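Local coordinates for 223aa long hypothetical arylmalonate decarboxylase (Sulfolobus tokodaii, PDB 2DGD) that is of unproven function but probably acts as a decarboxylase of the arylmalonate decarboxylase family and assembles as an octamer, at the interface of chains A and B. Coordinates in Å, arbitrary orientation; residue numbers count along the deposited sequence, not the author numbering. Chains: chain A/B, 223aa long hypothetical arylmalonate decarboxylase.

The interface of chains A and B. Residues chain A 4-6, 30, 214-217; chain B 156, 159-160, 163, 190, 194.
A:Arg5, the residue with most surface buried here, leaves its backbone with CG anti to N (chi1 -164°) and runs fully extended to meet B:Asp194 tip to tip. The grip is side-on, guanidinium and carboxylate nearly coplanar, each oxygen using its syn lone pair. A:Arg5 NE hydrogen-bonds to B:Asp194 OD1 at 2.9 Å, almost straight (170° at H). A:Arg5 NH1 meets B:Asp194 OD2 at 2.6 Å, hydrogen bond and salt bridge at once. One guanidinium face lies on the rim of B:Tyr190, whose CD2 sits 3.6 Å from CZ of A:Arg5, the ring turned steeply across it. Each carboxylate oxygen takes a second donor: B:Tyr159 OH reaches the anti lone pair of OD1, helping fix the carboxylate's rotation, and the backbone N of A:Lys217 hydrogen-bonds to B:Asp194 OD2 at 2.8 Å from above the carboxylate plane. An alanine in place of A:Arg5 would remove both guanidinium bonds and is likely to leave the B:Asp194 charge poorly compensated. The backbone of A:Gly4 lies over the CG–CD1 side of the B:Phe156 ring, C of A:Gly4 3.4 Å from CD1 of B:Phe156. Its carbonyl O packs above one face of the B:Arg160 guanidinium, toward the rim. The side-chain amine NZ of B:Lys163 hydrogen-bonds to the carbonyl O of A:Leu214 and of A:Lys215, above both carbonyl planes. Chain A thus offers the segment entering strand 6-13 and the end of helix 202-214 with its following loop to helices 155-163 and 187-195 of chain B, one patch within the octamer.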
loop_
_atom_site.group_PDB
_atom_site.type_symbol
_atom_site.label_atom_id
_atom_site.label_comp_id
_atom_site.label_asym_id
_atom_site.label_seq_id
_atom_site.Cartn_x
_atom_site.Cartn_y
_atom_site.Cartn_z
ATOM N N GLY A 4 -20.216 18.106 1.983
ATOM C CA GLY A 4 -21.009 17.791 3.154
ATOM C C GLY A 4 -20.331 18.225 4.436
ATOM O O GLY A 4 -20.988 18.469 5.451
ATOM N N ARG A 5 -19.007 18.325 4.385
ATOM C CA ARG A 5 -18.214 18.739 5.530
ATOM C C ARG A 5 -18.053 20.264 5.535
ATOM O O ARG A 5 -17.897 20.889 6.587
ATOM C CB ARG A 5 -16.850 18.071 5.457
ATOM C CG ARG A 5 -16.069 18.101 6.740
ATOM C CD ARG A 5 -14.833 17.256 6.582
ATOM N NE ARG A 5 -14.112 17.067 7.833
ATOM C CZ ARG A 5 -12.983 16.378 7.926
ATOM N NH1 ARG A 5 -12.379 16.250 9.102
ATOM N NH2 ARG A 5 -12.461 15.815 6.838
ATOM N N GLY A 6 -18.096 20.858 4.351
ATOM C CA GLY A 6 -17.955 22.295 4.249
ATOM C C GLY A 6 -17.730 22.740 2.820
ATOM O O GLY A 6 -17.184 21.994 2.005
ATOM N N GLY A 30 -14.493 15.882 2.044
ATOM C CA GLY A 30 -15.828 16.352 2.332
ATOM C C GLY A 30 -15.934 17.849 2.155
ATOM O O GLY A 30 -17.006 18.435 2.327
ATOM N N LEU A 214 -14.589 27.580 10.108
ATOM C CA LEU A 214 -15.579 26.540 9.858
ATOM C C LEU A 214 -15.447 25.381 10.841
ATOM O O LEU A 214 -16.386 24.603 11.026
ATOM C CB LEU A 214 -15.444 25.995 8.440
ATOM C CG LEU A 214 -15.726 26.950 7.289
ATOM C CD1 LEU A 214 -15.604 26.182 5.988
ATOM C CD2 LEU A 214 -17.110 27.543 7.431
ATOM N N LYS A 215 -14.281 25.281 11.469
ATOM C CA LYS A 215 -13.975 24.222 12.427
ATOM C C LYS A 215 -13.868 22.866 11.745
ATOM O O LYS A 215 -14.625 21.944 12.032
ATOM C CB LYS A 215 -15.018 24.166 13.538
ATOM C CG LYS A 215 -14.828 25.236 14.601
ATOM C CD LYS A 215 -13.647 24.920 15.514
ATOM C CE LYS A 215 -12.690 26.113 15.649
ATOM N NZ LYS A 215 -13.356 27.375 16.086
ATOM N N ILE A 216 -12.912 22.763 10.833
ATOM C CA ILE A 216 -12.665 21.533 10.110
ATOM C C ILE A 216 -11.186 21.189 10.292
ATOM O O ILE A 216 -10.311 21.972 9.921
ATOM C CB ILE A 216 -12.987 21.698 8.601
ATOM C CG1 ILE A 216 -14.461 22.069 8.418
ATOM C CG2 ILE A 216 -12.670 20.421 7.860
ATOM C CD1 ILE A 216 -14.842 22.384 6.997
ATOM N N LYS A 217 -10.912 20.029 10.882
ATOM C CA LYS A 217 -9.536 19.595 11.102
ATOM C C LYS A 217 -8.797 19.486 9.776
ATOM O O LYS A 217 -9.353 19.021 8.785
ATOM C CB LYS A 217 -9.516 18.238 11.820
ATOM C CG LYS A 217 -8.172 17.510 11.790
ATOM C CD LYS A 217 -7.130 18.194 12.653
ATOM C CE LYS A 217 -7.115 17.625 14.061
ATOM N NZ LYS A 217 -6.704 16.186 14.048
ATOM N N PHE B 156 -23.089 12.809 6.183
ATOM C CA PHE B 156 -22.996 14.245 6.379
ATOM C C PHE B 156 -24.272 14.950 6.815
ATOM O O PHE B 156 -24.230 16.094 7.254
ATOM C CB PHE B 156 -22.383 14.891 5.137
ATOM C CG PHE B 156 -20.914 14.621 5.006
ATOM C CD1 PHE B 156 -20.019 15.135 5.936
ATOM C CD2 PHE B 156 -20.430 13.781 4.011
ATOM C CE1 PHE B 156 -18.659 14.812 5.884
ATOM C CE2 PHE B 156 -19.072 13.450 3.948
ATOM C CZ PHE B 156 -18.186 13.966 4.888
ATOM N N TYR B 159 -23.695 14.759 10.216
ATOM C CA TYR B 159 -22.600 15.661 10.504
ATOM C C TYR B 159 -23.084 17.107 10.615
ATOM O O TYR B 159 -22.741 17.795 11.571
ATOM C CB TYR B 159 -21.524 15.528 9.422
ATOM C CG TYR B 159 -20.350 16.468 9.594
ATOM C CD1 TYR B 159 -20.408 17.779 9.120
ATOM C CD2 TYR B 159 -19.188 16.056 10.257
ATOM C CE1 TYR B 159 -19.345 18.661 9.300
ATOM C CE2 TYR B 159 -18.119 16.929 10.448
ATOM C CZ TYR B 159 -18.206 18.232 9.967
ATOM O OH TYR B 159 -17.174 19.119 10.167
ATOM N N ARG B 160 -23.890 17.561 9.655
ATOM C CA ARG B 160 -24.379 18.935 9.677
ATOM C C ARG B 160 -25.436 19.153 10.756
ATOM O O ARG B 160 -25.647 20.274 11.211
ATOM C CB ARG B 160 -24.924 19.335 8.307
ATOM C CG ARG B 160 -24.000 18.952 7.159
ATOM C CD ARG B 160 -23.700 20.085 6.180
ATOM N NE ARG B 160 -22.707 21.031 6.692
ATOM C CZ ARG B 160 -22.023 21.892 5.936
ATOM N NH1 ARG B 160 -21.149 22.716 6.494
ATOM N NH2 ARG B 160 -22.196 21.926 4.622
ATOM N N LYS B 163 -22.877 20.242 13.337
ATOM C CA LYS B 163 -22.068 21.376 12.885
ATOM C C LYS B 163 -22.842 22.674 12.735
ATOM O O LYS B 163 -22.299 23.760 12.948
ATOM C CB LYS B 163 -21.387 21.051 11.557
ATOM C CG LYS B 163 -20.082 21.785 11.358
ATOM C CD LYS B 163 -19.046 21.289 12.360
ATOM C CE LYS B 163 -17.750 22.057 12.233
ATOM N NZ LYS B 163 -17.201 21.990 10.853
ATOM N N TYR B 190 -15.666 12.125 11.765
ATOM C CA TYR B 190 -15.484 13.449 11.207
ATOM C C TYR B 190 -15.724 14.486 12.293
ATOM O O TYR B 190 -14.909 15.390 12.494
ATOM C CB TYR B 190 -16.469 13.685 10.062
ATOM C CG TYR B 190 -16.109 12.985 8.785
ATOM C CD1 TYR B 190 -16.903 11.961 8.281
ATOM C CD2 TYR B 190 -14.975 13.361 8.065
ATOM C CE1 TYR B 190 -16.579 11.325 7.079
ATOM C CE2 TYR B 190 -14.640 12.737 6.868
ATOM C CZ TYR B 190 -15.445 11.722 6.379
ATOM O OH TYR B 190 -15.113 11.116 5.187
ATOM N N ASP B 194 -12.985 17.194 13.783
ATOM C CA ASP B 194 -13.262 18.608 13.604
ATOM C C ASP B 194 -13.563 19.397 14.870
ATOM O O ASP B 194 -13.072 20.510 15.030
ATOM C CB ASP B 194 -14.401 18.779 12.599
ATOM C CG ASP B 194 -14.042 18.246 11.225
ATOM O OD1 ASP B 194 -14.940 18.121 10.376
ATOM O OD2 ASP B 194 -12.855 17.956 10.985
HETATM O O HOH W 1 -18.592 22.817 8.309
#